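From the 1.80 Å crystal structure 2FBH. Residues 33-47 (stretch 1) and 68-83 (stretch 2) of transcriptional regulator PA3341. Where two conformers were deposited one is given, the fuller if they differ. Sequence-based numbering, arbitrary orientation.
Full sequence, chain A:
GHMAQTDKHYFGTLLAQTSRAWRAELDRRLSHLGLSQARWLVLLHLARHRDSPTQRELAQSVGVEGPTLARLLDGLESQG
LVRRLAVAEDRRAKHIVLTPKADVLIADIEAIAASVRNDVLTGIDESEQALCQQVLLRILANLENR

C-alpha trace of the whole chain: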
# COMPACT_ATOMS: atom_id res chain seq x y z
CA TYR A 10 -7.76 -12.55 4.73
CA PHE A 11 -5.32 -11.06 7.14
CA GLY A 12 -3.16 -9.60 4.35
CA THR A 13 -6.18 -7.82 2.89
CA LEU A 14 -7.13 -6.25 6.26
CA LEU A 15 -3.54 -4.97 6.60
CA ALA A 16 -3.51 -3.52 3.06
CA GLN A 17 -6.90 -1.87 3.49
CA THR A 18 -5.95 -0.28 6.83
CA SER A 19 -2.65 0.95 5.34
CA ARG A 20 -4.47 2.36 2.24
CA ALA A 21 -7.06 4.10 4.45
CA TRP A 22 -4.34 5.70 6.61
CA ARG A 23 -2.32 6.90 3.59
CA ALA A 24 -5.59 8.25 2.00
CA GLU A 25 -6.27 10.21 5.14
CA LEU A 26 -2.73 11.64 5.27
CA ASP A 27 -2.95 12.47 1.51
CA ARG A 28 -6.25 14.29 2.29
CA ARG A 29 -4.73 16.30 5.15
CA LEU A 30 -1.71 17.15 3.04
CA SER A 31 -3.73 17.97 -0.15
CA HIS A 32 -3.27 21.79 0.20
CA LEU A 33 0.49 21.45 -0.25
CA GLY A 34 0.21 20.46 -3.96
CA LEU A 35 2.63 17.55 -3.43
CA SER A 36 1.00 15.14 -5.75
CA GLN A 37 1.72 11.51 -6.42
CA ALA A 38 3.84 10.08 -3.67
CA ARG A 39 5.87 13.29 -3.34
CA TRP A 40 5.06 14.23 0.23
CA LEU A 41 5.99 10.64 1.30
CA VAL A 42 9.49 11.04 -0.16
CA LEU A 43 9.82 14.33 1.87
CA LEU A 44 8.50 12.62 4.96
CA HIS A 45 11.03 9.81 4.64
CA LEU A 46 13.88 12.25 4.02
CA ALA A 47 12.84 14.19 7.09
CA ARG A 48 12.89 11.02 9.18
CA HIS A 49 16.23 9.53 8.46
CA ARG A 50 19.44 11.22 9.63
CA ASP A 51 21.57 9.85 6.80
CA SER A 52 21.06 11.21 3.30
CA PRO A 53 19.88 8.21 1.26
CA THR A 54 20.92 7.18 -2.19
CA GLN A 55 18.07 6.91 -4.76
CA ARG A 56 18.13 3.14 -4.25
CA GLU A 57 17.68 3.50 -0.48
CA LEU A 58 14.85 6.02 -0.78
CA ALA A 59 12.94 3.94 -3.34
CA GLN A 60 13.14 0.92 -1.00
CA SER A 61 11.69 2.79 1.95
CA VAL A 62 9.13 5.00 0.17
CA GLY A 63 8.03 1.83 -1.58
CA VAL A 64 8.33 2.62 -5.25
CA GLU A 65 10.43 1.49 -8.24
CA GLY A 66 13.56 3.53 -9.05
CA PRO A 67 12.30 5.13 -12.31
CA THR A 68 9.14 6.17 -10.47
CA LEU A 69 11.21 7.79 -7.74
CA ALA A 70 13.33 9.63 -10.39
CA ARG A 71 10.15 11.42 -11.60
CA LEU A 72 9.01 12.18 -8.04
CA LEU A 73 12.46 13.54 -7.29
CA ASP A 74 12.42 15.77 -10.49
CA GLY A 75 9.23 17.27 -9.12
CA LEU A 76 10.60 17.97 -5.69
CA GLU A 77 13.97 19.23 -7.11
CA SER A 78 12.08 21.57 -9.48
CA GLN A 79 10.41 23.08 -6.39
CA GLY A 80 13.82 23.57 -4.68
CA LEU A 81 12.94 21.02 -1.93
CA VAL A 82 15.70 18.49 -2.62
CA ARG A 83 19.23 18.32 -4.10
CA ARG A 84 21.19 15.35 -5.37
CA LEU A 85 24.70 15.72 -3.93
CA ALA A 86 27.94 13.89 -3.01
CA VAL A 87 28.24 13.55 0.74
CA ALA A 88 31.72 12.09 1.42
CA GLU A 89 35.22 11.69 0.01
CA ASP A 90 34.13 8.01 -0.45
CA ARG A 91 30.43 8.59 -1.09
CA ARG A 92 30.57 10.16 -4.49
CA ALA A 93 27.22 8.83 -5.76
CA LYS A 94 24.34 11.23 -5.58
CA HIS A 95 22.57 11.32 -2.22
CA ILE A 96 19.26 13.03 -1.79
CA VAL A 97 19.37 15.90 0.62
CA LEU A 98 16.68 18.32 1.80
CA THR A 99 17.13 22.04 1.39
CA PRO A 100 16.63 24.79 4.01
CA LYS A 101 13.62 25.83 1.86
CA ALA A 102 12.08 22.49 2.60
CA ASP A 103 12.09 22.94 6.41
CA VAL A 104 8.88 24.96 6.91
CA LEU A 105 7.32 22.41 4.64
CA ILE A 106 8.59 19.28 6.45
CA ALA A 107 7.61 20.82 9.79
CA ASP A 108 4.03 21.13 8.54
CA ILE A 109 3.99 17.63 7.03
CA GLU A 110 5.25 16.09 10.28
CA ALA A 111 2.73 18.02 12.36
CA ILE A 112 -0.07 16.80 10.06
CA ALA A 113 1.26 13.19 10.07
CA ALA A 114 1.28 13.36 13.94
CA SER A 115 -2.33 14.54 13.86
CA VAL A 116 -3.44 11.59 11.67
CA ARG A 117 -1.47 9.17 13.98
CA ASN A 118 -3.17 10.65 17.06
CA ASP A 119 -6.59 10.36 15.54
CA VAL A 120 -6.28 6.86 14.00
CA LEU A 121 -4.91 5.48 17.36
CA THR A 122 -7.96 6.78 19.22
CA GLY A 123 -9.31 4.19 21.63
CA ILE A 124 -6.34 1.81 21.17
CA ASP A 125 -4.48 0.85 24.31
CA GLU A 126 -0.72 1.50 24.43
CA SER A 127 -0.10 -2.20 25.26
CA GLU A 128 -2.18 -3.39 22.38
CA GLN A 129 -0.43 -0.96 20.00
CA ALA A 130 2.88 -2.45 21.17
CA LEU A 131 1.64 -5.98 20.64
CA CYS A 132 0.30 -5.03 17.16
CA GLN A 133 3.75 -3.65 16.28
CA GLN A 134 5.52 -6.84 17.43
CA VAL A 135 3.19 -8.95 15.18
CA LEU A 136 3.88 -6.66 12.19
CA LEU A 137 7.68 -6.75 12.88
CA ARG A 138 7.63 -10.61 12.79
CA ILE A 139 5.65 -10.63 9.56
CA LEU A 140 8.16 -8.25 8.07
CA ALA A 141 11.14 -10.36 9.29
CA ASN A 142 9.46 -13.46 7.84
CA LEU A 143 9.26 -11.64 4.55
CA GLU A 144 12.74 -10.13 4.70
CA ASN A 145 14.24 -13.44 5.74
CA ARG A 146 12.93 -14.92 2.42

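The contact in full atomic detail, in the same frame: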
# COMPACT_ATOMS: atom_id res chain seq x y z
N LEU A 33 -0.94 21.15 -0.03
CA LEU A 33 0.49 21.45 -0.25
C LEU A 33 0.89 21.24 -1.71
O LEU A 33 2.02 21.58 -2.09
CB LEU A 33 1.40 20.62 0.71
CG LEU A 33 1.12 20.91 2.17
CD1 LEU A 33 1.91 19.93 3.01
CD2 LEU A 33 1.48 22.33 2.63
N GLY A 34 -0.03 20.69 -2.49
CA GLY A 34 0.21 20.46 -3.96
C GLY A 34 1.32 19.44 -4.21
O GLY A 34 1.99 19.44 -5.26
N LEU A 35 1.53 18.52 -3.27
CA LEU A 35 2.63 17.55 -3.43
C LEU A 35 2.04 16.26 -3.87
O LEU A 35 1.87 15.32 -3.04
CB LEU A 35 3.31 17.30 -2.10
CG LEU A 35 4.11 18.46 -1.56
CD1 LEU A 35 4.37 18.30 -0.08
CD2 LEU A 35 5.38 18.56 -2.37
N SER A 36 1.79 16.17 -5.16
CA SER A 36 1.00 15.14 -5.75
C SER A 36 1.83 13.91 -5.97
O SER A 36 3.07 13.94 -5.82
CB SER A 36 0.55 15.62 -7.13
OG SER A 36 0.05 16.98 -7.12
N GLN A 37 1.17 12.86 -6.43
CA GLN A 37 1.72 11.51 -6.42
C GLN A 37 2.38 11.29 -5.06
O GLN A 37 1.97 11.92 -4.03
CB GLN A 37 2.63 11.18 -7.64
CG GLN A 37 3.24 12.37 -8.42
CD GLN A 37 2.21 13.30 -9.08
OE1 GLN A 37 1.14 12.87 -9.50
NE2 GLN A 37 2.52 14.57 -9.13
N ALA A 38 3.37 10.42 -5.00
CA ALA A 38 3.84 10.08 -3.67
C ALA A 38 4.63 11.23 -2.99
O ALA A 38 5.12 11.06 -1.89
CB ALA A 38 4.64 8.76 -3.70
N ARG A 39 4.71 12.42 -3.58
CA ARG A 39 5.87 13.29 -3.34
C ARG A 39 6.06 13.67 -1.89
O ARG A 39 7.19 13.73 -1.41
CB ARG A 39 5.83 14.52 -4.23
CG ARG A 39 5.80 14.01 -5.62
CD ARG A 39 6.38 14.92 -6.57
NE ARG A 39 5.65 16.15 -6.70
CZ ARG A 39 5.66 16.83 -7.85
NH1 ARG A 39 6.29 16.32 -8.91
NH2 ARG A 39 5.03 18.00 -7.95
N TRP A 40 4.97 13.86 -1.18
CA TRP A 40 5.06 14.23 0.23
C TRP A 40 5.67 13.09 1.10
O TRP A 40 6.28 13.37 2.15
CB TRP A 40 3.71 14.64 0.80
CG TRP A 40 2.56 13.61 0.70
CD1 TRP A 40 1.50 13.64 -0.20
CD2 TRP A 40 2.32 12.48 1.55
NE1 TRP A 40 0.66 12.58 0.03
CE2 TRP A 40 1.13 11.85 1.09
CE3 TRP A 40 2.98 11.94 2.66
CZ2 TRP A 40 0.58 10.69 1.72
CZ3 TRP A 40 2.43 10.77 3.27
CH2 TRP A 40 1.27 10.19 2.82
N LEU A 41 5.51 11.87 0.62
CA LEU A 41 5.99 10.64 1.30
C LEU A 41 7.51 10.42 1.14
O LEU A 41 8.16 9.89 2.01
CB LEU A 41 5.20 9.45 0.78
CG LEU A 41 4.97 8.19 1.62
CD1 LEU A 41 5.98 7.14 1.25
CD2 LEU A 41 4.99 8.47 3.13
N VAL A 42 8.06 10.88 0.02
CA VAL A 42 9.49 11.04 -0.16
C VAL A 42 10.05 12.07 0.84
O VAL A 42 11.00 11.75 1.54
CB VAL A 42 9.82 11.38 -1.66
CG1 VAL A 42 11.30 11.71 -1.82
CG2 VAL A 42 9.43 10.16 -2.59
N LEU A 43 9.46 13.30 0.92
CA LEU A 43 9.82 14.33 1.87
C LEU A 43 9.75 13.80 3.29
O LEU A 43 10.65 14.00 4.09
CB LEU A 43 8.85 15.50 1.77
CG LEU A 43 9.06 16.35 0.52
CD1 LEU A 43 8.16 17.59 0.62
CD2 LEU A 43 10.61 16.85 0.37
N LEU A 44 8.67 13.07 3.57
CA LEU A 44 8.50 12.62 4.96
C LEU A 44 9.64 11.68 5.29
O LEU A 44 10.24 11.81 6.35
CB LEU A 44 7.18 11.92 5.10
CG LEU A 44 6.35 12.29 6.28
CD1 LEU A 44 5.40 11.15 6.53
CD2 LEU A 44 7.20 12.71 7.50
N HIS A 45 9.97 10.76 4.38
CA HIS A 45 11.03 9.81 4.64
C HIS A 45 12.42 10.46 4.71
O HIS A 45 13.27 10.07 5.53
CB HIS A 45 10.96 8.70 3.63
CG HIS A 45 9.82 7.74 3.89
ND1 HIS A 45 10.00 6.39 4.12
CD2 HIS A 45 8.48 7.96 4.01
CE1 HIS A 45 8.83 5.81 4.31
NE2 HIS A 45 7.89 6.74 4.25
N LEU A 46 12.65 11.49 3.90
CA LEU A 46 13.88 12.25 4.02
C LEU A 46 13.98 12.94 5.36
O LEU A 46 15.06 13.05 5.94
CB LEU A 46 13.95 13.31 2.88
CG LEU A 46 14.33 12.69 1.56
CD1 LEU A 46 14.15 13.82 0.47
CD2 LEU A 46 15.75 12.19 1.54
N ALA A 47 12.86 13.44 5.84
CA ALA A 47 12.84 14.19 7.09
C ALA A 47 13.19 13.25 8.24
O ALA A 47 13.70 13.70 9.30
CB ALA A 47 11.47 14.72 7.33
N THR A 68 10.22 5.41 -11.05
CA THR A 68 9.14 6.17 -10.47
C THR A 68 9.71 7.20 -9.54
O THR A 68 9.33 8.37 -9.63
CB THR A 68 8.13 5.28 -9.71
OG1 THR A 68 7.53 4.40 -10.65
CG2 THR A 68 7.04 6.11 -9.12
N LEU A 69 10.63 6.79 -8.66
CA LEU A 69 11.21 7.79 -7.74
C LEU A 69 11.92 8.91 -8.55
O LEU A 69 11.88 10.04 -8.14
CB LEU A 69 12.19 7.17 -6.70
CG LEU A 69 12.68 8.11 -5.60
CD1 LEU A 69 11.56 8.66 -4.72
CD2 LEU A 69 13.81 7.49 -4.77
N ALA A 70 12.60 8.59 -9.64
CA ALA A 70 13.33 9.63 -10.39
C ALA A 70 12.40 10.77 -10.80
O ALA A 70 12.78 11.91 -10.67
CB ALA A 70 14.03 9.08 -11.61
N ARG A 71 11.20 10.42 -11.28
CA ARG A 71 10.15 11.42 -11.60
C ARG A 71 9.68 12.22 -10.41
O ARG A 71 9.55 13.43 -10.53
CB ARG A 71 8.94 10.77 -12.26
CG ARG A 71 9.25 9.99 -13.51
CD ARG A 71 9.27 10.88 -14.73
NE ARG A 71 9.36 10.13 -15.98
CZ ARG A 71 8.35 9.88 -16.83
NH1 ARG A 71 7.09 10.29 -16.55
NH2 ARG A 71 8.61 9.23 -17.96
N LEU A 72 9.36 11.54 -9.28
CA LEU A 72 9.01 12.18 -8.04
C LEU A 72 10.08 13.15 -7.62
O LEU A 72 9.76 14.28 -7.28
CB LEU A 72 8.79 11.13 -6.91
CG LEU A 72 7.66 10.18 -7.23
CD1 LEU A 72 7.57 9.16 -6.08
CD2 LEU A 72 6.31 10.95 -7.45
N LEU A 73 11.34 12.70 -7.72
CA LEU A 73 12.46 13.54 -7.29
C LEU A 73 12.56 14.79 -8.22
O LEU A 73 12.86 15.86 -7.73
CB LEU A 73 13.77 12.77 -7.26
CG LEU A 73 13.90 11.78 -6.08
CD1 LEU A 73 15.09 10.92 -6.31
CD2 LEU A 73 14.01 12.52 -4.71
N ASP A 74 12.36 14.61 -9.54
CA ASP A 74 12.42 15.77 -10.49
C ASP A 74 11.42 16.85 -10.03
O ASP A 74 11.71 18.04 -9.99
CB ASP A 74 11.99 15.41 -11.92
CG ASP A 74 13.04 14.57 -12.69
OD1 ASP A 74 14.22 14.54 -12.28
OD2 ASP A 74 12.61 13.90 -13.67
N GLY A 75 10.23 16.40 -9.67
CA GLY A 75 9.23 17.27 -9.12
C GLY A 75 9.68 18.03 -7.89
O GLY A 75 9.57 19.24 -7.85
N LEU A 76 10.23 17.33 -6.90
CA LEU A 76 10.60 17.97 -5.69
C LEU A 76 11.82 18.92 -5.94
O LEU A 76 11.92 19.95 -5.36
CB LEU A 76 11.06 16.87 -4.72
CG LEU A 76 9.86 16.06 -4.16
CD1 LEU A 76 10.43 15.02 -3.17
CD2 LEU A 76 8.91 17.00 -3.44
N GLU A 77 12.72 18.47 -6.80
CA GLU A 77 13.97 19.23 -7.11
C GLU A 77 13.59 20.54 -7.86
O GLU A 77 14.13 21.66 -7.60
CB GLU A 77 14.82 18.33 -8.00
CG GLU A 77 16.27 18.81 -8.14
CD GLU A 77 17.10 17.83 -8.95
OE1 GLU A 77 18.29 17.96 -8.80
OE2 GLU A 77 16.59 17.00 -9.79
N SER A 78 12.64 20.40 -8.78
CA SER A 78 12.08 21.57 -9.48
C SER A 78 11.52 22.65 -8.54
O SER A 78 11.60 23.85 -8.82
CB SER A 78 11.02 21.17 -10.52
OG SER A 78 9.78 20.81 -9.89
N GLN A 79 10.99 22.21 -7.40
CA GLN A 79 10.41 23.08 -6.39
C GLN A 79 11.48 23.52 -5.35
O GLN A 79 11.18 24.24 -4.36
CB GLN A 79 9.17 22.39 -5.72
CG GLN A 79 7.99 21.85 -6.65
CD GLN A 79 6.96 20.82 -5.96
OE1 GLN A 79 7.30 19.66 -5.60
NE2 GLN A 79 5.71 21.26 -5.82
N GLY A 80 12.75 23.15 -5.57
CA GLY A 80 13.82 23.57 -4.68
C GLY A 80 13.77 22.90 -3.29
O GLY A 80 14.28 23.46 -2.32
N LEU A 81 13.13 21.73 -3.22
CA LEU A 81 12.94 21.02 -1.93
C LEU A 81 14.04 19.98 -1.67
O LEU A 81 14.36 19.62 -0.49
CB LEU A 81 11.55 20.38 -1.86
CG LEU A 81 10.42 21.40 -1.95
CD1 LEU A 81 9.03 20.67 -2.09
CD2 LEU A 81 10.39 22.42 -0.79
N VAL A 82 14.60 19.43 -2.75
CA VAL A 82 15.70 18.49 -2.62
C VAL A 82 16.86 18.84 -3.55
O VAL A 82 16.66 19.54 -4.53
CB VAL A 82 15.31 17.03 -2.93
CG1 VAL A 82 14.10 16.51 -1.97
CG2 VAL A 82 14.90 16.82 -4.34
N ARG A 83 18.05 18.34 -3.21
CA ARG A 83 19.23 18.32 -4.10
C ARG A 83 19.79 16.93 -4.15
O ARG A 83 19.57 16.11 -3.20
CB ARG A 83 20.29 19.32 -3.62
CG ARG A 83 19.78 20.74 -3.67
CD ARG A 83 20.84 21.68 -3.29
NE ARG A 83 21.88 21.80 -4.32
CZ ARG A 83 23.08 22.31 -4.07
NH1 ARG A 83 24.02 22.40 -5.02
NH2 ARG A 83 23.33 22.70 -2.84
O HOH W 1 6.52 20.28 -9.80

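Helix 39-47 crosses helix 68-78 almost at right angles, 82° between their directions, with axes 9.9 Å apart at closest approach. No direct hydrogen bond joins the stretches; packing of aliphatic side chains does most of the work, and the contact as a whole buries 606 Å², both sides summed.

The centre is a knob in a hole. Val42, whose CA-to-CB bond points toward the other stretch, sits among Leu69, Leu72, Leu73 and Leu76. Its short branched side chain, chi1 t, serves two directions: CG2 lies 3.4 Å from Leu69 CD1, while CG1 lies 3.7 Å from Leu76 CD1 and 4.0 Å from Leu73 CD2. The hole is built from leucines that must reach. Leu72 and Leu76 leave their helix sideways, and the m,t rotamer carries their methyls across; Leu69 adopts t,p instead. Leu73 starts away from the contact, yet its end still returns to Val42.

Beyond the helix, the chain turns at Gly80, whose positive phi suits glycine and completes a Schellman motif. Leu81 and Val82 then point back toward stretch 1. Leu43, again m,t, spans both elements, with CD2 4.0 Å from Leu76 CD1 and CD1 4.2 Å from Leu81 CD1. Leu46 CD1 meets Val82 CG1 at 3.6 Å, extending the buried apolar surface.

At the more exposed side, Arg39 combines both chemistries. Its aliphatic part packs on Leu72, with Arg39 CG 3.6 Å from Leu72 CD2. The m,t,m course lays the guanidinium over Gly75, with Arg39 NH1 3.1 Å from Gly75 CA. Glycine makes that possible: an ideal CB there would lie 1.7 Å from Arg39 NH1. One water links the stretches weakly, accepting from Arg39 NH2 and donating to Ser78 OG, each at 3.3 Å; Ser78 OG itself donates to Gly75 O at 2.6 Å.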